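Local coordinates for protein 4-carboxymuconolactone decarboxylase (Sinorhizobium meliloti, PDB 4G9Q) that is named as a 4-carboxymuconolactone decarboxylase, probably a lyase of benzoate degradation, with peroxiredoxin activity tentatively assigned to its family, at residues 77-82 / 207-212; 99-104 / 138-143; 114-119 / 201-206. One frame throughout, in Å; residues are numbered along the deposited sequence.

Interaction 1 of 3, residues 77-82 / 207-212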
ATOM      1  N   SER A  77     -11.660  14.774 -11.221  1.00  6.59           N
ATOM      2  CA  SER A  77     -11.875  14.888  -9.779  1.00  6.70           C
ATOM      3  C   SER A  77     -12.324  13.560  -9.158  1.00  6.70           C
ATOM      4  O   SER A  77     -11.822  13.173  -8.103  1.00  6.42           O
ATOM      5  CB  SER A  77     -12.866  16.009  -9.458  1.00  6.85           C
ATOM      6  OG  SER A  77     -12.260  17.286  -9.597  1.00  8.67           O
ATOM      7  N   LEU A  78     -13.250  12.860  -9.815  1.00  6.75           N
ATOM      8  CA  LEU A  78     -13.683  11.540  -9.347  1.00  7.08           C
ATOM      9  C   LEU A  78     -12.531  10.538  -9.321  1.00  6.98           C
ATOM     10  O   LEU A  78     -12.373   9.789  -8.355  1.00  7.30           O
ATOM     11  CB  LEU A  78     -14.831  10.997 -10.201  1.00  7.70           C
ATOM     12  CG  LEU A  78     -16.229  11.537  -9.887  1.00  9.38           C
ATOM     13  CD1 LEU A  78     -17.190  11.098 -10.983  1.00 11.55           C
ATOM     14  CD2 LEU A  78     -16.714  11.074  -8.512  1.00 11.12           C
ATOM     15  N   VAL A  79     -11.731  10.534 -10.385  1.00  6.31           N
ATOM     16  CA  VAL A  79     -10.559   9.658 -10.487  1.00  6.13           C
ATOM     17  C   VAL A  79      -9.547   9.955  -9.377  1.00  6.25           C
ATOM     18  O   VAL A  79      -8.988   9.036  -8.763  1.00  6.33           O
ATOM     19  CB  VAL A  79      -9.893   9.796 -11.875  1.00  6.23           C
ATOM     20  CG1 VAL A  79      -8.525   9.121 -11.912  1.00  5.53           C
ATOM     21  CG2 VAL A  79     -10.805   9.205 -12.955  1.00  5.97           C
ATOM     22  N   THR A  80      -9.328  11.241  -9.123  1.00  5.72           N
ATOM     23  CA  THR A  80      -8.357  11.677  -8.119  1.00  6.05           C
ATOM     24  C   THR A  80      -8.822  11.308  -6.707  1.00  6.03           C
ATOM     25  O   THR A  80      -8.039  10.771  -5.915  1.00  5.70           O
ATOM     26  CB  THR A  80      -8.084  13.186  -8.221  1.00  5.93           C
ATOM     27  OG1 THR A  80      -7.703  13.498  -9.568  1.00  6.34           O
ATOM     28  CG2 THR A  80      -6.949  13.601  -7.272  1.00  5.90           C
ATOM     29  N   ILE A  81     -10.092  11.580  -6.402  1.00  6.31           N
ATOM     30  CA  ILE A  81     -10.643  11.200  -5.097  1.00  6.57           C
ATOM     31  C   ILE A  81     -10.507   9.691  -4.872  1.00  6.50           C
ATOM     32  O   ILE A  81     -10.054   9.251  -3.807  1.00  6.16           O
ATOM     33  CB  ILE A  81     -12.106  11.676  -4.927  1.00  6.95           C
ATOM     34  CG1 ILE A  81     -12.130  13.197  -4.720  1.00  7.23           C
ATOM     35  CG2 ILE A  81     -12.784  10.964  -3.756  1.00  8.43           C
ATOM     36  CD1 ILE A  81     -13.531  13.771  -4.755  1.00 10.85           C
ATOM     37  N   ALA A  82     -10.869   8.905  -5.883  1.00  6.19           N
ATOM     38  CA  ALA A  82     -10.764   7.445  -5.785  1.00  5.97           C
ATOM     39  C   ALA A  82      -9.322   7.007  -5.508  1.00  5.85           C
ATOM     40  O   ALA A  82      -9.081   6.161  -4.639  1.00  6.29           O
ATOM     41  CB  ALA A  82     -11.316   6.782  -7.039  1.00  5.93           C
ATOM     42  N   THR A 207     -14.175   2.644  -9.557  1.00  5.68           N
ATOM     43  CA  THR A 207     -13.640   1.300  -9.338  1.00  5.60           C
ATOM     44  C   THR A 207     -12.330   1.095 -10.101  1.00  5.52           C
ATOM     45  O   THR A 207     -11.334   0.678  -9.506  1.00  5.02           O
ATOM     46  CB  THR A 207     -14.656   0.193  -9.700  1.00  5.75           C
ATOM     47  OG1 THR A 207     -15.885   0.441  -9.008  1.00  6.56           O
ATOM     48  CG2 THR A 207     -14.124  -1.187  -9.309  1.00  5.86           C
ATOM     49  N   ILE A 208     -12.311   1.399 -11.398  1.00  5.34           N
ATOM     50  CA  ILE A 208     -11.064   1.208 -12.156  1.00  5.93           C
ATOM     51  C   ILE A 208      -9.946   2.101 -11.608  1.00  5.78           C
ATOM     52  O   ILE A 208      -8.794   1.671 -11.526  1.00  6.00           O
ATOM     53  CB  ILE A 208     -11.227   1.311 -13.715  1.00  5.64           C
ATOM     54  CG1 ILE A 208     -11.673   2.708 -14.165  1.00  7.50           C
ATOM     55  CG2 ILE A 208     -12.172   0.197 -14.231  1.00  6.22           C
ATOM     56  CD1 ILE A 208     -11.551   2.933 -15.681  1.00  9.85           C
ATOM     57  N   ALA A 209     -10.298   3.315 -11.179  1.00  5.69           N
ATOM     58  CA  ALA A 209      -9.305   4.234 -10.606  1.00  5.88           C
ATOM     59  C   ALA A 209      -8.698   3.666  -9.325  1.00  6.17           C
ATOM     60  O   ALA A 209      -7.475   3.674  -9.150  1.00  6.72           O
ATOM     61  CB  ALA A 209      -9.917   5.618 -10.354  1.00  5.92           C
ATOM     62  N   ALA A 210      -9.555   3.152  -8.445  1.00  6.30           N
ATOM     63  CA  ALA A 210      -9.103   2.574  -7.181  1.00  6.75           C
ATOM     64  C   ALA A 210      -8.216   1.345  -7.394  1.00  7.20           C
ATOM     65  O   ALA A 210      -7.230   1.161  -6.678  1.00  7.61           O
ATOM     66  CB  ALA A 210     -10.292   2.227  -6.299  1.00  6.65           C
ATOM     67  N   LEU A 211      -8.575   0.515  -8.376  1.00  7.24           N
ATOM     68  CA  LEU A 211      -7.822  -0.706  -8.687  1.00  7.96           C
ATOM     69  C   LEU A 211      -6.444  -0.387  -9.244  1.00  7.87           C
ATOM     70  O   LEU A 211      -5.438  -0.946  -8.795  1.00  7.64           O
ATOM     71  CB  LEU A 211      -8.574  -1.566  -9.711  1.00  8.15           C
ATOM     72  CG  LEU A 211      -9.902  -2.193  -9.285  1.00  9.66           C
ATOM     73  CD1 LEU A 211     -10.572  -2.864 -10.479  1.00  9.46           C
ATOM     74  CD2 LEU A 211      -9.703  -3.177  -8.154  1.00 10.25           C
ATOM     75  N   ILE A 212      -6.410   0.504 -10.229  1.00  7.84           N
ATOM     76  CA  ILE A 212      -5.151   0.921 -10.852  1.00  8.10           C
ATOM     77  C   ILE A 212      -4.229   1.540  -9.801  1.00  8.51           C
ATOM     78  O   ILE A 212      -3.023   1.284  -9.793  1.00  8.20           O
ATOM     79  CB  ILE A 212      -5.392   1.891 -12.038  1.00  8.25           C
ATOM     80  CG1 ILE A 212      -6.105   1.161 -13.186  1.00  8.51           C
ATOM     81  CG2 ILE A 212      -4.070   2.479 -12.546  1.00  8.57           C
ATOM     82  CD1 ILE A 212      -6.725   2.083 -14.223  1.00 10.38           C
TER

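Interaction 2 of 3, residues 99-104 / 138-143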
ATOM      1  N   GLN A  99     -12.148  20.788  -4.423  1.00 10.26           N
ATOM      2  CA  GLN A  99     -11.948  20.969  -5.858  1.00 10.57           C
ATOM      3  C   GLN A  99     -12.971  20.183  -6.663  1.00 10.11           C
ATOM      4  O   GLN A  99     -13.466  20.668  -7.679  1.00 10.49           O
ATOM      5  CB  GLN A  99     -10.536  20.561  -6.274  1.00 10.96           C
ATOM      6  CG  GLN A  99      -9.458  21.587  -5.955  1.00 13.81           C
ATOM      7  CD  GLN A  99      -9.644  22.905  -6.692  1.00 17.45           C
ATOM      8  OE1 GLN A  99      -9.806  22.937  -7.915  1.00 19.84           O
ATOM      9  NE2 GLN A  99      -9.615  24.002  -5.944  1.00 18.86           N
ATOM     10  N   ALA A 100     -13.292  18.969  -6.211  1.00  9.95           N
ATOM     11  CA  ALA A 100     -14.286  18.144  -6.900  1.00  9.48           C
ATOM     12  C   ALA A 100     -15.648  18.838  -6.940  1.00  9.44           C
ATOM     13  O   ALA A 100     -16.306  18.879  -7.982  1.00  9.41           O
ATOM     14  CB  ALA A 100     -14.400  16.777  -6.238  1.00  8.95           C
ATOM     15  N   LEU A 101     -16.051  19.394  -5.800  1.00  9.76           N
ATOM     16  CA  LEU A 101     -17.306  20.140  -5.700  1.00 10.23           C
ATOM     17  C   LEU A 101     -17.306  21.348  -6.640  1.00 10.75           C
ATOM     18  O   LEU A 101     -18.289  21.597  -7.342  1.00 10.60           O
ATOM     19  CB  LEU A 101     -17.556  20.569  -4.252  1.00 10.11           C
ATOM     20  CG  LEU A 101     -17.795  19.441  -3.239  1.00 10.40           C
ATOM     21  CD1 LEU A 101     -17.714  19.972  -1.823  1.00 11.75           C
ATOM     22  CD2 LEU A 101     -19.145  18.766  -3.483  1.00 10.76           C
ATOM     23  N   GLU A 102     -16.189  22.075  -6.666  1.00 11.35           N
ATOM     24  CA  GLU A 102     -16.008  23.195  -7.598  1.00 12.42           C
ATOM     25  C   GLU A 102     -16.108  22.726  -9.059  1.00 12.44           C
ATOM     26  O   GLU A 102     -16.670  23.427  -9.908  1.00 12.36           O
ATOM     27  CB  GLU A 102     -14.666  23.887  -7.336  1.00 12.83           C
ATOM     28  CG  GLU A 102     -14.503  25.253  -8.006  1.00 16.22           C
ATOM     29  CD  GLU A 102     -15.373  26.345  -7.388  1.00 19.85           C
ATOM     30  OE1 GLU A 102     -15.853  26.185  -6.241  1.00 21.17           O
ATOM     31  OE2 GLU A 102     -15.572  27.380  -8.061  1.00 23.58           O
ATOM     32  N   ASN A 103     -15.589  21.527  -9.330  1.00 12.15           N
ATOM     33  CA  ASN A 103     -15.612  20.938 -10.670  1.00 12.25           C
ATOM     34  C   ASN A 103     -16.940  20.290 -11.071  1.00 12.01           C
ATOM     35  O   ASN A 103     -17.075  19.771 -12.185  1.00 12.29           O
ATOM     36  CB  ASN A 103     -14.467  19.936 -10.834  1.00 12.25           C
ATOM     37  CG  ASN A 103     -13.106  20.606 -10.862  1.00 12.94           C
ATOM     38  OD1 ASN A 103     -12.998  21.813 -11.079  1.00 13.11           O
ATOM     39  ND2 ASN A 103     -12.060  19.822 -10.638  1.00 12.21           N
ATOM     40  N   GLY A 104     -17.907  20.314 -10.161  1.00 11.65           N
ATOM     41  CA  GLY A 104     -19.260  19.870 -10.474  1.00 11.42           C
ATOM     42  C   GLY A 104     -19.605  18.453 -10.062  1.00 10.74           C
ATOM     43  O   GLY A 104     -20.661  17.942 -10.439  1.00 10.70           O
ATOM     44  N   ALA A 138     -18.297  20.906   5.452  1.00 14.44           N
ATOM     45  CA  ALA A 138     -18.641  21.957   6.420  1.00 15.51           C
ATOM     46  C   ALA A 138     -18.325  23.358   5.893  1.00 16.22           C
ATOM     47  O   ALA A 138     -19.138  24.270   6.038  1.00 16.23           O
ATOM     48  CB  ALA A 138     -17.948  21.715   7.759  1.00 15.32           C
ATOM     49  N   LYS A 139     -17.159  23.513   5.266  1.00 17.25           N
ATOM     50  CA  LYS A 139     -16.730  24.801   4.708  1.00 18.25           C
ATOM     51  C   LYS A 139     -17.665  25.303   3.604  1.00 18.40           C
ATOM     52  O   LYS A 139     -17.817  26.515   3.420  1.00 18.70           O
ATOM     53  CB  LYS A 139     -15.291  24.718   4.175  1.00 18.64           C
ATOM     54  CG  LYS A 139     -14.257  24.216   5.184  1.00 20.84           C
ATOM     55  CD  LYS A 139     -13.649  25.326   6.032  1.00 24.66           C
ATOM     56  CE  LYS A 139     -12.516  24.786   6.912  1.00 25.97           C
ATOM     57  NZ  LYS A 139     -11.397  24.187   6.113  1.00 28.66           N
ATOM     58  N   ARG A 140     -18.287  24.369   2.883  1.00 18.27           N
ATOM     59  CA  ARG A 140     -19.177  24.688   1.760  1.00 18.28           C
ATOM     60  C   ARG A 140     -20.657  24.718   2.157  1.00 17.68           C
ATOM     61  O   ARG A 140     -21.527  24.945   1.307  1.00 17.77           O
ATOM     62  CB  ARG A 140     -18.994  23.674   0.623  1.00 18.60           C
ATOM     63  CG  ARG A 140     -17.557  23.450   0.157  1.00 20.73           C
ATOM     64  CD  ARG A 140     -17.121  24.426  -0.913  1.00 24.30           C
ATOM     65  NE  ARG A 140     -17.789  24.205  -2.197  1.00 25.72           N
ATOM     66  CZ  ARG A 140     -17.252  24.474  -3.384  1.00 25.69           C
ATOM     67  NH1 ARG A 140     -16.014  24.950  -3.476  1.00 25.76           N
ATOM     68  NH2 ARG A 140     -17.949  24.254  -4.488  1.00 25.89           N
ATOM     69  N   GLY A 141     -20.937  24.468   3.435  1.00 16.96           N
ATOM     70  CA  GLY A 141     -22.310  24.417   3.947  1.00 16.18           C
ATOM     71  C   GLY A 141     -23.110  23.249   3.403  1.00 15.53           C
ATOM     72  O   GLY A 141     -24.328  23.354   3.208  1.00 15.79           O
ATOM     73  N   ILE A 142     -22.426  22.133   3.157  1.00 14.41           N
ATOM     74  CA  ILE A 142     -23.075  20.925   2.643  1.00 13.35           C
ATOM     75  C   ILE A 142     -23.635  20.095   3.791  1.00 12.79           C
ATOM     76  O   ILE A 142     -22.890  19.453   4.534  1.00 12.60           O
ATOM     77  CB  ILE A 142     -22.108  20.063   1.779  1.00 13.42           C
ATOM     78  CG1 ILE A 142     -21.522  20.871   0.606  1.00 14.09           C
ATOM     79  CG2 ILE A 142     -22.809  18.777   1.288  1.00 12.78           C
ATOM     80  CD1 ILE A 142     -22.551  21.461  -0.347  1.00 15.81           C
ATOM     81  N   GLY A 143     -24.957  20.116   3.940  1.00 12.14           N
ATOM     82  CA  GLY A 143     -25.614  19.365   5.004  1.00 11.63           C
ATOM     83  C   GLY A 143     -25.874  17.919   4.623  1.00 11.43           C
ATOM     84  O   GLY A 143     -25.652  17.514   3.473  1.00 10.91           O
TER

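Interaction 3 of 3, residues 114-119 / 201-206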
ATOM      1  N   ILE A 114     -17.152   7.157  -1.415  1.00  5.91           N
ATOM      2  CA  ILE A 114     -16.652   6.689  -0.123  1.00  5.99           C
ATOM      3  C   ILE A 114     -17.278   5.335   0.248  1.00  5.95           C
ATOM      4  O   ILE A 114     -16.569   4.394   0.597  1.00  5.28           O
ATOM      5  CB  ILE A 114     -16.852   7.769   0.967  1.00  6.34           C
ATOM      6  CG1 ILE A 114     -15.968   8.978   0.628  1.00  6.94           C
ATOM      7  CG2 ILE A 114     -16.519   7.219   2.360  1.00  6.55           C
ATOM      8  CD1 ILE A 114     -16.336  10.269   1.337  1.00  7.75           C
ATOM      9  N   THR A 115     -18.601   5.231   0.134  1.00  5.85           N
ATOM     10  CA  THR A 115     -19.290   3.980   0.453  1.00  6.26           C
ATOM     11  C   THR A 115     -18.867   2.842  -0.470  1.00  5.95           C
ATOM     12  O   THR A 115     -18.638   1.713  -0.018  1.00  6.31           O
ATOM     13  CB  THR A 115     -20.810   4.172   0.422  1.00  6.58           C
ATOM     14  OG1 THR A 115     -21.163   5.143   1.414  1.00  7.04           O
ATOM     15  CG2 THR A 115     -21.539   2.864   0.709  1.00  7.43           C
ATOM     16  N   HIS A 116     -18.763   3.144  -1.763  1.00  5.52           N
ATOM     17  CA  HIS A 116     -18.343   2.164  -2.743  1.00  5.23           C
ATOM     18  C   HIS A 116     -16.946   1.639  -2.430  1.00  5.27           C
ATOM     19  O   HIS A 116     -16.698   0.434  -2.490  1.00  5.16           O
ATOM     20  CB  HIS A 116     -18.372   2.759  -4.155  1.00  5.41           C
ATOM     21  CG  HIS A 116     -18.173   1.739  -5.229  1.00  5.43           C
ATOM     22  ND1 HIS A 116     -19.158   0.848  -5.594  1.00  5.41           N
ATOM     23  CD2 HIS A 116     -17.096   1.450  -5.999  1.00  5.51           C
ATOM     24  CE1 HIS A 116     -18.696   0.050  -6.541  1.00  5.85           C
ATOM     25  NE2 HIS A 116     -17.449   0.397  -6.808  1.00  6.42           N
ATOM     26  N   LEU A 117     -16.042   2.550  -2.083  1.00  5.41           N
ATOM     27  CA  LEU A 117     -14.662   2.161  -1.821  1.00  5.56           C
ATOM     28  C   LEU A 117     -14.439   1.518  -0.454  1.00  6.07           C
ATOM     29  O   LEU A 117     -13.391   0.916  -0.235  1.00  6.42           O
ATOM     30  CB  LEU A 117     -13.695   3.321  -2.086  1.00  5.62           C
ATOM     31  CG  LEU A 117     -13.664   3.746  -3.564  1.00  5.13           C
ATOM     32  CD1 LEU A 117     -12.626   4.829  -3.763  1.00  6.30           C
ATOM     33  CD2 LEU A 117     -13.414   2.564  -4.507  1.00  5.22           C
ATOM     34  N   ALA A 118     -15.423   1.609   0.446  1.00  6.18           N
ATOM     35  CA  ALA A 118     -15.394   0.794   1.670  1.00  6.37           C
ATOM     36  C   ALA A 118     -15.309  -0.682   1.282  1.00  6.66           C
ATOM     37  O   ALA A 118     -14.552  -1.457   1.879  1.00  6.55           O
ATOM     38  CB  ALA A 118     -16.627   1.050   2.522  1.00  6.77           C
ATOM     39  N   TYR A 119     -16.065  -1.054   0.251  1.00  6.38           N
ATOM     40  CA  TYR A 119     -16.074  -2.428  -0.234  1.00  6.67           C
ATOM     41  C   TYR A 119     -14.872  -2.748  -1.115  1.00  6.62           C
ATOM     42  O   TYR A 119     -14.300  -3.827  -1.006  1.00  6.87           O
ATOM     43  CB  TYR A 119     -17.363  -2.717  -0.999  1.00  6.20           C
ATOM     44  CG  TYR A 119     -18.587  -2.714  -0.120  1.00  6.83           C
ATOM     45  CD1 TYR A 119     -19.011  -3.880   0.524  1.00  7.87           C
ATOM     46  CD2 TYR A 119     -19.325  -1.546   0.066  1.00  7.20           C
ATOM     47  CE1 TYR A 119     -20.154  -3.878   1.336  1.00  7.39           C
ATOM     48  CE2 TYR A 119     -20.456  -1.533   0.877  1.00  8.24           C
ATOM     49  CZ  TYR A 119     -20.861  -2.694   1.506  1.00  8.33           C
ATOM     50  OH  TYR A 119     -21.983  -2.670   2.296  1.00  9.14           O
ATOM     51  N   ARG A 201     -21.709   4.203 -15.070  1.00  8.02           N
ATOM     52  CA  ARG A 201     -20.461   4.666 -15.684  1.00  8.42           C
ATOM     53  C   ARG A 201     -19.487   5.230 -14.650  1.00  8.03           C
ATOM     54  O   ARG A 201     -18.290   4.926 -14.677  1.00  8.16           O
ATOM     55  CB  ARG A 201     -20.757   5.730 -16.739  1.00  8.71           C
ATOM     56  CG  ARG A 201     -19.514   6.307 -17.393  1.00 10.33           C
ATOM     57  CD  ARG A 201     -19.714   7.787 -17.617  1.00 14.33           C
ATOM     58  NE  ARG A 201     -18.593   8.421 -18.306  1.00 14.67           N
ATOM     59  CZ  ARG A 201     -17.780   9.322 -17.760  1.00 14.15           C
ATOM     60  NH1 ARG A 201     -17.939   9.706 -16.499  1.00 12.80           N
ATOM     61  NH2 ARG A 201     -16.808   9.852 -18.492  1.00 13.52           N
ATOM     62  N   ASP A 202     -20.012   6.058 -13.748  1.00  7.79           N
ATOM     63  CA  ASP A 202     -19.205   6.711 -12.724  1.00  7.61           C
ATOM     64  C   ASP A 202     -18.760   5.743 -11.629  1.00  6.84           C
ATOM     65  O   ASP A 202     -17.654   5.868 -11.106  1.00  6.96           O
ATOM     66  CB  ASP A 202     -19.964   7.890 -12.117  1.00  7.99           C
ATOM     67  CG  ASP A 202     -20.240   8.986 -13.129  1.00  9.40           C
ATOM     68  OD1 ASP A 202     -19.349   9.269 -13.956  1.00 12.32           O
ATOM     69  OD2 ASP A 202     -21.342   9.570 -13.099  1.00 11.13           O
ATOM     70  N   ARG A 203     -19.620   4.787 -11.284  1.00  6.16           N
ATOM     71  CA  ARG A 203     -19.245   3.759 -10.309  1.00  5.69           C
ATOM     72  C   ARG A 203     -18.114   2.889 -10.862  1.00  5.84           C
ATOM     73  O   ARG A 203     -17.177   2.545 -10.144  1.00  5.69           O
ATOM     74  CB  ARG A 203     -20.450   2.906  -9.906  1.00  5.69           C
ATOM     75  CG  ARG A 203     -20.217   2.077  -8.646  1.00  5.54           C
ATOM     76  CD  ARG A 203     -21.464   1.290  -8.237  1.00  5.57           C
ATOM     77  NE  ARG A 203     -22.576   2.164  -7.852  1.00  6.14           N
ATOM     78  CZ  ARG A 203     -22.739   2.694  -6.640  1.00  6.15           C
ATOM     79  NH1 ARG A 203     -21.860   2.463  -5.667  1.00  5.81           N
ATOM     80  NH2 ARG A 203     -23.786   3.473  -6.404  1.00  6.15           N
ATOM     81  N   SER A 204     -18.198   2.557 -12.147  1.00  6.04           N
ATOM     82  CA  SER A 204     -17.130   1.819 -12.815  1.00  6.55           C
ATOM     83  C   SER A 204     -15.856   2.658 -12.898  1.00  6.58           C
ATOM     84  O   SER A 204     -14.755   2.135 -12.707  1.00  6.26           O
ATOM     85  CB  SER A 204     -17.577   1.374 -14.207  1.00  6.90           C
ATOM     86  OG  SER A 204     -18.518   0.311 -14.110  1.00  7.81           O
ATOM     87  N   LEU A 205     -16.014   3.953 -13.180  1.00  6.92           N
ATOM     88  CA  LEU A 205     -14.884   4.885 -13.223  1.00  6.88           C
ATOM     89  C   LEU A 205     -14.113   4.898 -11.897  1.00  7.04           C
ATOM     90  O   LEU A 205     -12.891   4.754 -11.885  1.00  7.04           O
ATOM     91  CB  LEU A 205     -15.354   6.299 -13.593  1.00  7.24           C
ATOM     92  CG  LEU A 205     -14.290   7.402 -13.644  1.00  7.59           C
ATOM     93  CD1 LEU A 205     -13.222   7.073 -14.684  1.00  8.06           C
ATOM     94  CD2 LEU A 205     -14.924   8.755 -13.933  1.00  8.49           C
ATOM     95  N   VAL A 206     -14.825   5.069 -10.787  1.00  6.52           N
ATOM     96  CA  VAL A 206     -14.162   5.089  -9.479  1.00  6.49           C
ATOM     97  C   VAL A 206     -13.523   3.734  -9.144  1.00  6.09           C
ATOM     98  O   VAL A 206     -12.453   3.687  -8.538  1.00  6.00           O
ATOM     99  CB  VAL A 206     -15.076   5.603  -8.321  1.00  6.76           C
ATOM    100  CG1 VAL A 206     -15.421   7.086  -8.516  1.00  7.25           C
ATOM    101  CG2 VAL A 206     -16.335   4.784  -8.178  1.00  8.37           C
TER

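Interaction 1 of 3, residues 77-82 / 207-212
V79, A82, A209 and A210 meet without a ring, amide or charged plane between them; the flat group that takes part is the V79 peptide, whose carbonyl O touches the A209 methyl, V79 O to A209 CB 3.9 Å. The side-chain contacts are aliphatic. A209 CB reaches across to A82 CB at 3.8 Å, methyl against methyl. It also meets one branch of the valine, V79 CG1 to A209 CB 4.1 Å, a branch brought there by a first torsion of 168° that sets CG1 opposite the backbone N. A82 CB in addition approaches the backbone of the second helix, with A210 N 4.3 Å away.

The example illustrates how small residues let helices come close. With methyl groups at the interface, the CA atoms of A82 and A210 stand 5.3 Å apart, and the axes of segments 77-82 and 207-212 approach to 8.3 Å while crossing at -41°. No hydrogen bond spans the pair, so its fit depends on apolar packing.

The contact lies near the centre of the chain, between helix 73-86 and helix 200-213, each within a different carboxymuconolactone decarboxylase-like region of this all-helical protein. L117 of helix 107-120 packs on both A82 and A210, while V79 also meets H243 and L244 of helix 234-248.

Interaction 2 of 3, residues 99-104 / 138-143
R140 reaches L101 and E102 by folding its side chain twice, first at chi2 (-87°) and again at chi3, while E102 bends at its own chi2 (71°) to bring one carboxylate oxygen round to the guanidinium. The two side chains cross at about a right angle, and their flat ends are turned nearly perpendicular to each other. One oxygen does the work. R140 NH1 bonds to E102 OE1 at 3.0 Å, with an N-H...O angle of 146°, and it meets that oxygen nearly along the C-O bond, although OE1 is tilted somewhat out of the guanidinium plane. A second bond, from R140 NH2 to the same E102 OE1 at 3.3 Å, is weak, and in this salt bridge both guanidinium nitrogens therefore converge on the one oxygen, one bond firm and one weak.

Both segments belong to helix ends closed by Schellman motifs. G104 and G141 take positive phi angles and turn the chain out of its last helical turn, with G104 N bonded to L101 O at 3.1 Å. R140 thus projects from one helix terminus to the terminus of helix 93-102, where its positive charge may also interact favourably with the carboxyl end of the helix.

L101 supplies the apolar half of the contact by lying over one face of the guanidinium, its CB 3.7 Å from R140 NH2. Farther out, the leucine and arginine chains slide past each other in opposite directions, and L101 CD1 comes within 4.0 Å of R140 CG. L101 also packs on P107, I110 and F137, which places this surface contact at the margin of the helical packing. R140 NH1 has a second acidic partner, D98, so its charge is shared between two carboxylates of helix 93-102.

Interaction 3 of 3, residues 114-119 / 201-206
H116 is the first residue of 114-119 to meet 201-206. Its CG lies anti to the backbone N (chi1 -170°), which places the ring against the R203 chain. R203 CG sits over one face, 3.5 Å from the H116 ring centroid and displaced toward the rim, a CH-pi contact; of the ring atoms, CE1 is nearest to R203 CG, at 3.3 Å. R203 bends at chi3, which swings the guanidinium back so that its edge faces H116 ND1, with R203 NH1 3.1 Å from it and above the imidazole plane on the side of R203 CG. The two planes are 57° apart. E112 and the R195 carbonyl receive R203 NH2, while H116 NE2 is hydrogen-bonded to T207 OG1. Y120 stacks on the H116 ring and W193 meets it edge-to-face. The same ring is met obliquely by V206, CG2 to H116 CD2 4.1 Å.

One step on, L117 adds a looser touch, its CD2 lying 4.3 Å from V206 O. Y119, at the end of the segment, instead turns to the second subunit, where its OH bonds R60 of that chain.

The axes of segments 114-119 and 201-206 cross at -50° and pass 10.7 Å apart, a spacing occupied by the imidazole, the arginine chain and V206. What results is buried helix-helix packing between two carboxymuconolactone decarboxylase-like regions, beside a subunit interface of the all-helical trimer.

From the N terminus, the chain runs through 77-82, 99-104 and 114-119 before any of the three contacts closes. Interaction 2 closes first, when 138-143 returns to 99-104; interaction 3 follows at 201-206, and interaction 1 last at 207-212. Interactions 2 and 3 are therefore both nested within interaction 1, while they cross each other. Interactions 1 and 3 share helix 200-213 and bring helices 73-86 and 107-120 against it, joining the two carboxymuconolactone decarboxylase-like regions at the centre. Interaction 2 lies on the periphery, its centre about 19 Å from that of interaction 1, yet the hydrogen bond between S77 and N103 connects the two.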